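Long-range contacts in uncharacterized conserved protein YndB, AHSA1/START domain (Micromonospora chersina, PDB 6V04), which is of unknown function but, as a START/Bet v1-like protein encoded in the dynemicin biosynthetic locus, probably takes part in making dynemicin: residues 171-176 against 271-276; 164-169 against 204-209; 26-31 against 75-80; 16-21 against 103-108. All coordinates share one frame; numbering follows the deposited sequence.

Interaction 1: residues 171-176 against 271-276; sequences VDWLPI and SLAEEC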
loop_
_atom_site.group_PDB
_atom_site.type_symbol
_atom_site.label_atom_id
_atom_site.label_comp_id
_atom_site.label_asym_id
_atom_site.label_seq_id
_atom_site.Cartn_x
_atom_site.Cartn_y
_atom_site.Cartn_z
ATOM N N VAL A 171 -20.685 -5.280 9.701
ATOM C CA VAL A 171 -20.610 -4.258 10.746
ATOM C C VAL A 171 -19.570 -4.626 11.801
ATOM O O VAL A 171 -19.137 -3.762 12.573
ATOM C CB VAL A 171 -21.988 -4.027 11.388
ATOM C CG1 VAL A 171 -21.887 -2.983 12.490
ATOM C CG2 VAL A 171 -23.003 -3.585 10.331
ATOM N N ASP A 172 -19.143 -5.891 11.835
ATOM C CA ASP A 172 -18.098 -6.312 12.764
ATOM C C ASP A 172 -16.772 -5.607 12.502
ATOM O O ASP A 172 -15.972 -5.439 13.429
ATOM C CB ASP A 172 -17.866 -7.826 12.668
ATOM C CG ASP A 172 -19.050 -8.663 13.165
ATOM O OD1 ASP A 172 -19.939 -8.139 13.871
ATOM O OD2 ASP A 172 -19.078 -9.883 12.864
ATOM N N TRP A 173 -16.492 -5.223 11.255
ATOM C CA TRP A 173 -15.171 -4.699 10.922
ATOM C C TRP A 173 -15.175 -3.424 10.079
ATOM O O TRP A 173 -14.147 -2.727 10.049
ATOM C CB TRP A 173 -14.337 -5.783 10.210
ATOM C CG TRP A 173 -14.801 -6.137 8.831
ATOM C CD1 TRP A 173 -15.859 -6.943 8.492
ATOM C CD2 TRP A 173 -14.227 -5.694 7.604
ATOM N NE1 TRP A 173 -15.977 -7.018 7.128
ATOM C CE2 TRP A 173 -14.989 -6.256 6.558
ATOM C CE3 TRP A 173 -13.137 -4.867 7.281
ATOM C CZ2 TRP A 173 -14.695 -6.025 5.217
ATOM C CZ3 TRP A 173 -12.849 -4.646 5.957
ATOM C CH2 TRP A 173 -13.625 -5.224 4.937
ATOM N N LEU A 174 -16.286 -3.081 9.405
ATOM C CA LEU A 174 -16.321 -1.855 8.615
ATOM C C LEU A 174 -16.890 -0.708 9.439
ATOM O O LEU A 174 -17.778 -0.918 10.267
ATOM C CB LEU A 174 -17.181 -2.037 7.368
ATOM C CG LEU A 174 -16.531 -2.871 6.264
ATOM C CD1 LEU A 174 -17.559 -3.313 5.241
ATOM C CD2 LEU A 174 -15.433 -2.079 5.585
ATOM N N PRO A 175 -16.413 0.513 9.207
ATOM C CA PRO A 175 -16.910 1.691 9.953
ATOM C C PRO A 175 -18.189 2.246 9.346
ATOM O O PRO A 175 -18.240 3.364 8.832
ATOM C CB PRO A 175 -15.735 2.666 9.827
ATOM C CG PRO A 175 -15.213 2.385 8.466
ATOM C CD PRO A 175 -15.326 0.887 8.285
ATOM N N ILE A 176 -19.259 1.453 9.404
ATOM C CA ILE A 176 -20.505 1.780 8.728
ATOM C C ILE A 176 -21.667 1.704 9.711
ATOM O O ILE A 176 -21.586 1.067 10.765
ATOM C CB ILE A 176 -20.754 0.846 7.519
ATOM C CG1 ILE A 176 -20.815 -0.613 7.974
ATOM C CG2 ILE A 176 -19.657 1.036 6.492
ATOM C CD1 ILE A 176 -21.188 -1.598 6.860
ATOM N N SER A 271 -7.194 -4.367 10.089
ATOM C CA SER A 271 -6.737 -4.916 11.363
ATOM C C SER A 271 -7.896 -5.507 12.145
ATOM O O SER A 271 -7.777 -6.590 12.733
ATOM C CB SER A 271 -6.044 -3.835 12.189
ATOM O OG SER A 271 -4.852 -3.407 11.566
ATOM N N LEU A 272 -9.029 -4.810 12.160
ATOM C CA LEU A 272 -10.180 -5.296 12.908
ATOM C C LEU A 272 -10.716 -6.583 12.301
ATOM O O LEU A 272 -11.097 -7.510 13.027
ATOM C CB LEU A 272 -11.249 -4.205 12.945
ATOM C CG LEU A 272 -12.518 -4.483 13.736
ATOM C CD1 LEU A 272 -12.191 -4.916 15.162
ATOM C CD2 LEU A 272 -13.370 -3.230 13.727
ATOM N N ALA A 273 -10.744 -6.670 10.972
ATOM C CA ALA A 273 -11.149 -7.922 10.339
ATOM C C ALA A 273 -10.254 -9.071 10.782
ATOM O O ALA A 273 -10.740 -10.182 11.029
ATOM C CB ALA A 273 -11.129 -7.791 8.818
ATOM N N GLU A 274 -8.945 -8.825 10.883
ATOM C CA GLU A 274 -8.033 -9.872 11.338
ATOM C C GLU A 274 -8.377 -10.310 12.756
ATOM O O GLU A 274 -8.340 -11.508 13.073
ATOM C CB GLU A 274 -6.590 -9.373 11.257
ATOM C CG GLU A 274 -5.528 -10.353 11.775
ATOM C CD GLU A 274 -4.117 -9.887 11.477
ATOM O OE1 GLU A 274 -3.880 -8.661 11.482
ATOM O OE2 GLU A 274 -3.245 -10.747 11.231
ATOM N N GLU A 275 -8.710 -9.354 13.623
ATOM C CA GLU A 275 -9.098 -9.687 14.988
ATOM C C GLU A 275 -10.394 -10.487 15.010
ATOM O O GLU A 275 -10.510 -11.468 15.755
ATOM C CB GLU A 275 -9.241 -8.412 15.817
ATOM C CG GLU A 275 -7.908 -7.823 16.263
ATOM C CD GLU A 275 -8.031 -6.404 16.789
ATOM O OE1 GLU A 275 -7.000 -5.698 16.843
ATOM O OE2 GLU A 275 -9.156 -5.993 17.143
ATOM N N CYS A 276 -11.378 -10.081 14.204
ATOM C CA CYS A 276 -12.634 -10.823 14.142
ATOM C C CYS A 276 -12.409 -12.252 13.679
ATOM O O CYS A 276 -13.036 -13.186 14.193
ATOM C CB CYS A 276 -13.613 -10.140 13.198
ATOM S SG CYS A 276 -14.219 -8.568 13.799
#
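W173 and A273 bring their CA atoms to 5.2 Å, the nearest CA pair between the short helix 170-173 and the end of helix 252-277, the long C-terminal helix of this START/Bet v1-like, helix-grip protein. D172 and C276 follow at 7.2 Å between CA atoms. The evidence is for a van der Waals seam, with the polar groups bonded to third parties: W162 NE1 donates to D172 OD2, and W173 NE1 donates to P164 O. W173 CB lies 3.8 Å from A273 N, and chi1 of 69° puts CG between the backbone N and the carbonyl carbon, bringing the ring beside A273 CB. A273 CB lies 3.9 Å from W173 CE3, displaced toward the ring's rim. On the other side of the ring plane, L174 CG sits over its centre. C276 SG rests 3.6 Å from D172 O and also touches D172 CB. An alanine in place of L272 would probably open a gap beside the W173 backbone, since CG and CD2 make the leucine's contacts there. L272 CD2 meets both residues of the short helix, 3.6 Å from W173 CA and 3.4 Å from D172 O.

Interaction 2: residues 164-169 against 204-209; sequences PLREET and LDRERA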
loop_
_atom_site.group_PDB
_atom_site.type_symbol
_atom_site.label_atom_id
_atom_site.label_comp_id
_atom_site.label_asym_id
_atom_site.label_seq_id
_atom_site.Cartn_x
_atom_site.Cartn_y
_atom_site.Cartn_z
ATOM N N PRO A 164 -15.625 -12.102 6.318
ATOM C CA PRO A 164 -15.913 -10.656 6.405
ATOM C C PRO A 164 -17.030 -10.171 5.487
ATOM O O PRO A 164 -17.510 -9.044 5.681
ATOM C CB PRO A 164 -14.574 -10.009 6.016
ATOM C CG PRO A 164 -13.914 -11.060 5.155
ATOM C CD PRO A 164 -14.260 -12.343 5.808
ATOM N N LEU A 165 -17.431 -10.944 4.476
ATOM C CA LEU A 165 -18.362 -10.454 3.471
ATOM C C LEU A 165 -19.718 -11.132 3.601
ATOM O O LEU A 165 -20.185 -11.837 2.693
ATOM C CB LEU A 165 -17.782 -10.624 2.061
ATOM C CG LEU A 165 -16.492 -9.829 1.837
ATOM C CD1 LEU A 165 -16.028 -9.956 0.388
ATOM C CD2 LEU A 165 -16.687 -8.352 2.216
ATOM N N ARG A 166 -20.371 -10.900 4.737
ATOM C CA ARG A 166 -21.723 -11.364 5.002
ATOM C C ARG A 166 -22.524 -10.194 5.542
ATOM O O ARG A 166 -21.982 -9.341 6.247
ATOM C CB ARG A 166 -21.751 -12.487 6.019
ATOM C CG ARG A 166 -20.986 -13.742 5.599
ATOM C CD ARG A 166 -20.851 -14.669 6.776
ATOM N NE ARG A 166 -20.167 -15.920 6.432
ATOM C CZ ARG A 166 -19.548 -16.690 7.314
ATOM N NH1 ARG A 166 -19.531 -16.353 8.599
ATOM N NH2 ARG A 166 -18.945 -17.801 6.910
ATOM N N GLU A 167 -23.819 -10.160 5.225
ATOM C CA GLU A 167 -24.609 -9.048 5.740
ATOM C C GLU A 167 -24.507 -8.984 7.253
ATOM O O GLU A 167 -24.479 -7.888 7.831
ATOM C CB GLU A 167 -26.067 -9.166 5.299
ATOM C CG GLU A 167 -26.333 -8.659 3.878
ATOM C CD GLU A 167 -26.028 -7.168 3.690
ATOM O OE1 GLU A 167 -25.733 -6.472 4.689
ATOM O OE2 GLU A 167 -26.088 -6.692 2.534
ATOM N N GLU A 168 -24.402 -10.137 7.904
ATOM C CA GLU A 168 -24.367 -10.206 9.355
ATOM C C GLU A 168 -22.965 -10.057 9.944
ATOM O O GLU A 168 -22.837 -10.071 11.173
ATOM C CB GLU A 168 -25.000 -11.522 9.831
ATOM C CG GLU A 168 -24.188 -12.791 9.588
ATOM C CD GLU A 168 -24.498 -13.473 8.267
ATOM O OE1 GLU A 168 -25.096 -12.838 7.369
ATOM O OE2 GLU A 168 -24.148 -14.669 8.137
ATOM N N THR A 169 -21.913 -9.912 9.122
ATOM C CA THR A 169 -20.569 -9.661 9.646
ATOM C C THR A 169 -19.945 -8.337 9.221
ATOM O O THR A 169 -18.939 -7.941 9.820
ATOM C CB THR A 169 -19.590 -10.782 9.244
ATOM O OG1 THR A 169 -19.498 -10.865 7.815
ATOM C CG2 THR A 169 -20.037 -12.125 9.806
ATOM N N LEU A 204 -23.607 -6.313 -2.039
ATOM C CA LEU A 204 -22.834 -7.374 -1.404
ATOM C C LEU A 204 -23.146 -8.696 -2.089
ATOM O O LEU A 204 -24.307 -9.114 -2.137
ATOM C CB LEU A 204 -23.143 -7.450 0.090
ATOM C CG LEU A 204 -22.487 -8.602 0.856
ATOM C CD1 LEU A 204 -20.973 -8.544 0.734
ATOM C CD2 LEU A 204 -22.899 -8.567 2.318
ATOM N N ASP A 205 -22.106 -9.333 -2.634
ATOM C CA ASP A 205 -22.165 -10.702 -3.147
ATOM C C ASP A 205 -21.554 -11.570 -2.050
ATOM O O ASP A 205 -20.337 -11.566 -1.853
ATOM C CB ASP A 205 -21.406 -10.804 -4.467
ATOM C CG ASP A 205 -21.577 -12.149 -5.153
ATOM O OD1 ASP A 205 -22.405 -12.979 -4.712
ATOM O OD2 ASP A 205 -20.870 -12.369 -6.159
ATOM N N ARG A 206 -22.416 -12.271 -1.309
ATOM C CA ARG A 206 -22.014 -12.934 -0.070
ATOM C C ARG A 206 -20.756 -13.784 -0.256
ATOM O O ARG A 206 -20.692 -14.632 -1.149
ATOM C CB ARG A 206 -23.170 -13.792 0.441
ATOM C CG ARG A 206 -22.908 -14.489 1.768
ATOM C CD ARG A 206 -24.105 -15.230 2.251
ATOM N NE ARG A 206 -23.860 -15.912 3.518
ATOM C CZ ARG A 206 -24.159 -15.408 4.712
ATOM N NH1 ARG A 206 -24.735 -14.216 4.814
ATOM N NH2 ARG A 206 -23.897 -16.104 5.807
ATOM N N GLU A 207 -19.752 -13.526 0.595
ATOM C CA GLU A 207 -18.468 -14.251 0.644
ATOM C C GLU A 207 -17.695 -14.197 -0.675
ATOM O O GLU A 207 -16.863 -15.072 -0.953
ATOM C CB GLU A 207 -18.664 -15.702 1.100
ATOM C CG GLU A 207 -19.132 -15.779 2.555
ATOM C CD GLU A 207 -19.182 -17.177 3.127
ATOM O OE1 GLU A 207 -18.735 -18.147 2.459
ATOM O OE2 GLU A 207 -19.707 -17.315 4.257
ATOM N N ARG A 208 -17.933 -13.158 -1.477
ATOM C CA ARG A 208 -17.244 -12.972 -2.749
ATOM C C ARG A 208 -16.716 -11.546 -2.892
ATOM O O ARG A 208 -15.501 -11.328 -3.015
ATOM C CB ARG A 208 -18.185 -13.293 -3.919
ATOM C CG ARG A 208 -18.766 -14.721 -3.952
ATOM C CD ARG A 208 -17.725 -15.746 -4.328
ATOM N NE ARG A 208 -18.271 -17.099 -4.427
ATOM C CZ ARG A 208 -18.368 -17.955 -3.416
ATOM N NH1 ARG A 208 -17.957 -17.613 -2.199
ATOM N NH2 ARG A 208 -18.862 -19.169 -3.629
ATOM N N ALA A 209 -17.613 -10.560 -2.853
ATOM C CA ALA A 209 -17.229 -9.205 -3.205
ATOM C C ALA A 209 -18.267 -8.231 -2.680
ATOM O O ALA A 209 -19.442 -8.574 -2.538
ATOM C CB ALA A 209 -17.074 -9.047 -4.720
#
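R206 and E168 form an end-on salt bridge in which each guanidinium nitrogen takes its own oxygen. R206 NH1 reaches E168 OE1 at 2.9 Å with a nearly straight N-H...O angle of 168°. R206 NH2 meets the syn lone pair of E168 OE2 at 2.7 Å, and the two flat groups are nearly coplanar, 25° apart. The second salt bridge has a different geometry: R166 comes side-on and puts two nitrogens on one atom, NE at 2.6 Å and NH2 at 2.8 Å from E207 OE2. NE approaches that oxygen on its anti side, whereas NH2 comes from above the carboxylate plane. R166 NH2 also donates to S161 O. The R166 chain crosses R206, its CG over the centre of the R206 guanidinium; the two guanidinium planes are 13° apart but not stacked. Two carboxylates so close by would probably offset the repulsion between these like charges. R166, R206 and E207 also touch a crystal neighbour, so their solution poses may differ.

Deeper in, the backbone bond from E207 N to L165 O, 2.7 Å, ties the loop to the turn. L204 CD2 presses on E167 N at 3.4 Å, a buried donor for which the model offers no acceptor. The E167 carboxylate accepts from W202 NE1. L165 CD1 reaches A209 N at 3.7 Å, next to the classic bulge where R208 and A209 face D205. The loop before helix 170-173 thus packs against the turn end of the hairpin of strands 196-205 and 209-214, with L165 reaching L210 and, on strand 223-230, V227 and T229.

Interaction 3: residues 26-31 against 75-80; sequences EVWEAV and DRLLFR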
loop_
_atom_site.group_PDB
_atom_site.type_symbol
_atom_site.label_atom_id
_atom_site.label_comp_id
_atom_site.label_asym_id
_atom_site.label_seq_id
_atom_site.Cartn_x
_atom_site.Cartn_y
_atom_site.Cartn_z
ATOM N N GLU A 26 27.645 5.559 -5.869
ATOM C CA GLU A 26 26.616 6.593 -5.827
ATOM C C GLU A 26 25.227 5.982 -5.683
ATOM O O GLU A 26 24.410 6.455 -4.882
ATOM C CB GLU A 26 26.697 7.456 -7.086
ATOM C CG GLU A 26 25.687 8.591 -7.121
ATOM C CD GLU A 26 25.788 9.441 -8.374
ATOM O OE1 GLU A 26 24.886 10.285 -8.596
ATOM O OE2 GLU A 26 26.769 9.269 -9.131
ATOM N N VAL A 27 24.947 4.915 -6.438
ATOM C CA VAL A 27 23.648 4.267 -6.332
ATOM C C VAL A 27 23.453 3.707 -4.933
ATOM O O VAL A 27 22.362 3.797 -4.360
ATOM C CB VAL A 27 23.500 3.165 -7.398
ATOM C CG1 VAL A 27 22.139 2.484 -7.276
ATOM C CG2 VAL A 27 23.709 3.731 -8.799
ATOM N N TRP A 28 24.497 3.094 -4.369
ATOM C CA TRP A 28 24.387 2.532 -3.027
ATOM C C TRP A 28 24.003 3.600 -2.006
ATOM O O TRP A 28 23.146 3.366 -1.145
ATOM C CB TRP A 28 25.699 1.870 -2.620
ATOM C CG TRP A 28 25.615 1.290 -1.253
ATOM C CD1 TRP A 28 26.214 1.757 -0.124
ATOM C CD2 TRP A 28 24.865 0.135 -0.862
ATOM N NE1 TRP A 28 25.889 0.962 0.950
ATOM C CE2 TRP A 28 25.062 -0.041 0.523
ATOM C CE3 TRP A 28 24.058 -0.777 -1.551
ATOM C CZ2 TRP A 28 24.485 -1.095 1.232
ATOM C CZ3 TRP A 28 23.480 -1.819 -0.840
ATOM C CH2 TRP A 28 23.699 -1.967 0.535
ATOM N N GLU A 29 24.662 4.761 -2.053
ATOM C CA GLU A 29 24.284 5.850 -1.153
ATOM C C GLU A 29 22.837 6.258 -1.374
ATOM O O GLU A 29 22.094 6.477 -0.412
ATOM C CB GLU A 29 25.214 7.049 -1.344
ATOM C CG GLU A 29 26.621 6.819 -0.835
ATOM C CD GLU A 29 26.656 6.405 0.625
ATOM O OE1 GLU A 29 26.029 7.095 1.460
ATOM O OE2 GLU A 29 27.298 5.377 0.932
ATOM N N ALA A 30 22.409 6.328 -2.637
ATOM C CA ALA A 30 21.061 6.803 -2.934
ATOM C C ALA A 30 19.990 5.849 -2.429
ATOM O O ALA A 30 18.859 6.282 -2.172
ATOM C CB ALA A 30 20.904 7.028 -4.439
ATOM N N VAL A 31 20.297 4.554 -2.295
ATOM C CA VAL A 31 19.303 3.599 -1.811
ATOM C C VAL A 31 19.473 3.245 -0.338
ATOM O O VAL A 31 18.689 2.435 0.173
ATOM C CB VAL A 31 19.287 2.309 -2.663
ATOM C CG1 VAL A 31 19.105 2.646 -4.121
ATOM C CG2 VAL A 31 20.548 1.470 -2.444
ATOM N N ASP A 75 26.429 -3.734 -2.481
ATOM C CA ASP A 75 26.062 -5.027 -3.037
ATOM C C ASP A 75 24.552 -5.234 -2.976
ATOM O O ASP A 75 23.886 -5.239 -4.019
ATOM C CB ASP A 75 26.814 -6.129 -2.290
ATOM C CG ASP A 75 26.522 -7.511 -2.824
ATOM O OD1 ASP A 75 25.600 -7.668 -3.647
ATOM O OD2 ASP A 75 27.234 -8.447 -2.415
ATOM N N ARG A 76 23.984 -5.407 -1.786
ATOM C CA ARG A 76 22.552 -5.668 -1.760
ATOM C C ARG A 76 21.952 -5.418 -0.384
ATOM O O ARG A 76 22.645 -5.374 0.637
ATOM C CB ARG A 76 22.250 -7.098 -2.203
ATOM C CG ARG A 76 22.604 -8.127 -1.174
ATOM C CD ARG A 76 22.621 -9.504 -1.810
ATOM N NE ARG A 76 23.731 -9.610 -2.744
ATOM C CZ ARG A 76 23.906 -10.618 -3.586
ATOM N NH1 ARG A 76 23.031 -11.610 -3.625
ATOM N NH2 ARG A 76 24.954 -10.623 -4.395
ATOM N N LEU A 77 20.638 -5.210 -0.402
ATOM C CA LEU A 77 19.796 -5.132 0.777
ATOM C C LEU A 77 18.775 -6.252 0.690
ATOM O O LEU A 77 18.100 -6.384 -0.332
ATOM C CB LEU A 77 19.065 -3.786 0.838
ATOM C CG LEU A 77 19.941 -2.543 0.929
ATOM C CD1 LEU A 77 19.149 -1.314 0.510
ATOM C CD2 LEU A 77 20.444 -2.386 2.343
ATOM N N LEU A 78 18.660 -7.047 1.750
ATOM C CA LEU A 78 17.664 -8.105 1.837
ATOM C C LEU A 78 16.810 -7.850 3.066
ATOM O O LEU A 78 17.339 -7.771 4.181
ATOM C CB LEU A 78 18.325 -9.478 1.927
ATOM C CG LEU A 78 19.279 -9.748 0.774
ATOM C CD1 LEU A 78 19.988 -11.073 0.987
ATOM C CD2 LEU A 78 18.532 -9.766 -0.533
ATOM N N PHE A 79 15.500 -7.773 2.865
ATOM C CA PHE A 79 14.590 -7.445 3.949
ATOM C C PHE A 79 13.211 -8.019 3.672
ATOM O O PHE A 79 12.899 -8.467 2.567
ATOM C CB PHE A 79 14.526 -5.921 4.180
ATOM C CG PHE A 79 14.194 -5.106 2.949
ATOM C CD1 PHE A 79 15.192 -4.685 2.085
ATOM C CD2 PHE A 79 12.894 -4.721 2.683
ATOM C CE1 PHE A 79 14.886 -3.923 0.966
ATOM C CE2 PHE A 79 12.590 -3.963 1.561
ATOM C CZ PHE A 79 13.587 -3.564 0.710
ATOM N N ARG A 80 12.400 -8.032 4.722
ATOM C CA ARG A 80 11.015 -8.465 4.674
ATOM C C ARG A 80 10.134 -7.290 5.072
ATOM O O ARG A 80 10.523 -6.471 5.909
ATOM C CB ARG A 80 10.799 -9.644 5.618
ATOM C CG ARG A 80 11.492 -10.905 5.145
ATOM C CD ARG A 80 11.612 -11.913 6.258
ATOM N NE ARG A 80 12.618 -11.522 7.243
ATOM C CZ ARG A 80 12.371 -11.185 8.507
ATOM N NH1 ARG A 80 11.133 -11.184 8.990
ATOM N NH2 ARG A 80 13.383 -10.870 9.305
#
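W28 inserts the far end of its indole between helix 24-32 and strand 76-83, joining one of the short helices of the helix-grip fold to its antiparallel sheet. The helix and strand segments run at 28° with axes 10.5 Å apart, so side chains must bridge the distance. The tight part is the six-membered ring of W28. CG stands anti to the backbone N (chi1 180°), and W28 CH2 touches L77 CD2 at 3.7 Å. At the ring edge, near its plane, R76 O lies 3.6 Å from W28 CH2, while D75 N sits over one face, offset toward the rim. An alanine in place of W28 would probably open a gap between helix and sheet, leaving L77 without its indole neighbour. V31 adds a looser contact, its CG2 4.3 Å from L77 CD1. V71 and W94 of the adjoining strands also touch L77.

On the looser, partly exposed side, the side chains of D75, just before the strand, and R76, its first residue, start away from the helix and pair with each other. Both bonds of this salt bridge end on one oxygen, D75 OD1, with R76 NE at 2.8 Å and R76 NH2 at 3.1 Å.

Interaction 4: residues 16-21 against 103-108; sequences VMVSVP and TTLTVD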
loop_
_atom_site.group_PDB
_atom_site.type_symbol
_atom_site.label_atom_id
_atom_site.label_comp_id
_atom_site.label_asym_id
_atom_site.label_seq_id
_atom_site.Cartn_x
_atom_site.Cartn_y
_atom_site.Cartn_z
ATOM N N VAL A 16 12.090 -6.654 -11.167
ATOM C CA VAL A 16 12.194 -5.404 -11.909
ATOM C C VAL A 16 13.651 -4.964 -11.875
ATOM O O VAL A 16 14.368 -5.209 -10.902
ATOM C CB VAL A 16 11.263 -4.313 -11.326
ATOM C CG1 VAL A 16 11.672 -2.932 -11.798
ATOM C CG2 VAL A 16 9.820 -4.597 -11.714
ATOM N N MET A 17 14.096 -4.331 -12.959
ATOM C CA MET A 17 15.468 -3.861 -13.070
ATOM C C MET A 17 15.478 -2.444 -13.625
ATOM O O MET A 17 14.575 -2.042 -14.364
ATOM C CB MET A 17 16.325 -4.769 -13.988
ATOM C CG MET A 17 16.550 -6.184 -13.488
ATOM S SD MET A 17 15.184 -7.314 -13.839
ATOM C CE MET A 17 16.039 -8.891 -13.840
ATOM N N VAL A 18 16.505 -1.687 -13.253
ATOM C CA VAL A 18 16.808 -0.420 -13.906
ATOM C C VAL A 18 18.320 -0.317 -14.057
ATOM O O VAL A 18 19.075 -0.724 -13.169
ATOM C CB VAL A 18 16.230 0.788 -13.132
ATOM C CG1 VAL A 18 16.876 0.929 -11.756
ATOM C CG2 VAL A 18 16.389 2.070 -13.944
ATOM N N SER A 19 18.755 0.199 -15.201
ATOM C CA SER A 19 20.155 0.495 -15.463
ATOM C C SER A 19 20.329 2.005 -15.463
ATOM O O SER A 19 19.572 2.714 -16.132
ATOM C CB SER A 19 20.602 -0.093 -16.800
ATOM O OG SER A 19 21.902 0.358 -17.135
ATOM N N VAL A 20 21.299 2.496 -14.698
ATOM C CA VAL A 20 21.540 3.938 -14.606
ATOM C C VAL A 20 23.011 4.245 -14.862
ATOM O O VAL A 20 23.889 3.439 -14.518
ATOM C CB VAL A 20 21.108 4.501 -13.244
ATOM C CG1 VAL A 20 19.597 4.375 -13.049
ATOM C CG2 VAL A 20 21.867 3.832 -12.115
ATOM N N PRO A 21 23.326 5.385 -15.459
ATOM C CA PRO A 21 24.729 5.726 -15.710
ATOM C C PRO A 21 25.378 6.402 -14.518
ATOM O O PRO A 21 26.045 7.430 -14.668
ATOM C CB PRO A 21 24.638 6.674 -16.911
ATOM C CG PRO A 21 23.334 7.362 -16.712
ATOM C CD PRO A 21 22.407 6.366 -16.057
ATOM N N THR A 103 25.247 1.074 -13.800
ATOM C CA THR A 103 24.911 0.247 -12.654
ATOM C C THR A 103 23.500 -0.287 -12.837
ATOM O O THR A 103 22.603 0.446 -13.254
ATOM C CB THR A 103 24.988 1.047 -11.348
ATOM O OG1 THR A 103 26.348 1.420 -11.094
ATOM C CG2 THR A 103 24.461 0.213 -10.175
ATOM N N THR A 104 23.301 -1.569 -12.537
ATOM C CA THR A 104 21.971 -2.152 -12.580
ATOM C C THR A 104 21.491 -2.419 -11.164
ATOM O O THR A 104 22.213 -3.022 -10.364
ATOM C CB THR A 104 21.954 -3.446 -13.391
ATOM O OG1 THR A 104 22.360 -3.176 -14.738
ATOM C CG2 THR A 104 20.558 -4.049 -13.391
ATOM N N LEU A 105 20.273 -1.979 -10.867
ATOM C CA LEU A 105 19.578 -2.353 -9.645
ATOM C C LEU A 105 18.513 -3.377 -10.010
ATOM O O LEU A 105 17.669 -3.117 -10.872
ATOM C CB LEU A 105 18.943 -1.137 -8.969
ATOM C CG LEU A 105 17.897 -1.423 -7.889
ATOM C CD1 LEU A 105 18.549 -2.009 -6.675
ATOM C CD2 LEU A 105 17.143 -0.145 -7.522
ATOM N N THR A 106 18.552 -4.531 -9.354
ATOM C CA THR A 106 17.559 -5.579 -9.533
ATOM C C THR A 106 16.727 -5.685 -8.265
ATOM O O THR A 106 17.280 -5.866 -7.174
ATOM C CB THR A 106 18.233 -6.923 -9.837
ATOM O OG1 THR A 106 19.052 -6.798 -11.003
ATOM C CG2 THR A 106 17.200 -8.023 -10.064
ATOM N N VAL A 107 15.408 -5.581 -8.410
ATOM C CA VAL A 107 14.474 -5.706 -7.299
ATOM C C VAL A 107 13.753 -7.035 -7.417
ATOM O O VAL A 107 13.156 -7.333 -8.458
ATOM C CB VAL A 107 13.448 -4.564 -7.276
ATOM C CG1 VAL A 107 12.454 -4.793 -6.133
ATOM C CG2 VAL A 107 14.145 -3.217 -7.139
ATOM N N ASP A 108 13.812 -7.827 -6.348
ATOM C CA ASP A 108 13.032 -9.044 -6.186
ATOM C C ASP A 108 11.973 -8.819 -5.117
ATOM O O ASP A 108 12.276 -8.278 -4.053
ATOM C CB ASP A 108 13.915 -10.207 -5.739
ATOM C CG ASP A 108 14.920 -10.625 -6.781
ATOM O OD1 ASP A 108 14.503 -10.985 -7.897
ATOM O OD2 ASP A 108 16.129 -10.610 -6.463
#
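V16, V18 and V20 pair with V107, L105 and T103 in antiparallel register, each pair joined by two backbone hydrogen bonds, with strand axes 4.7 Å apart and 165° between their directions. The shortest of the six bonds, V107 N to V16 O, measures 2.7 Å, and the ladder is regular, without a bulge. At the alternate, non-hydrogen-bonded pairs the CA atoms come closer, and M17 CA lies 3.2 Å from L105 O in a CA-H...O contact.

The two faces differ in chemistry. On one, M17 and T106 lie side by side and point the same way. M17 CG, anti to the carbonyl carbon at chi1 -65°, meets T106 OG1 at 3.6 Å. Further out, M17 CE touches T106 CG2 at 4.0 Å. S19 and T104 share this more exposed face.

The other face carries V16, V18, V20, T103, L105 and V107. V18 has CG1 between the backbone N and the carbonyl carbon (chi1 64°), and that methyl touches L105 CB at 4.0 Å. V20 CG2 packs 3.6 Å from T103 O. T103 OG1 is hydrogen-bonded to A22 O, at the turn leading into helix 24-32. Helix 116-139 covers V16 through L127, V18 through V130, L105 through L133 and V107 through W126, while helix 24-32 meets V20 and T103 through V27 and V24. Pairing of the first strand of the sheet with its last, and a long helix across the apolar face, are features of the helix-grip architecture of START/Bet v1-like proteins.

Overall arrangement
The contacts fall into two distant groups, on opposite sides of the chain's centre. Interactions 3 and 4 have centres 11 Å apart and share the first seven-stranded antiparallel sheet; V27 of helix 24-32 touches V20 and T103, linking them. Interactions 1 and 2, 12 Å apart between centres, lie around the second sheet, where W173 meets P164 and L165. Between the groups the centres are 37 to 43 Å apart. Along the chain, interaction 3 is nested within the loop closed by interaction 4, whereas the segments of 2 and 1 alternate. Both sheets have strand order 1-7-6-5-4-3-2, consistent with two START/Bet v1-like units in tandem.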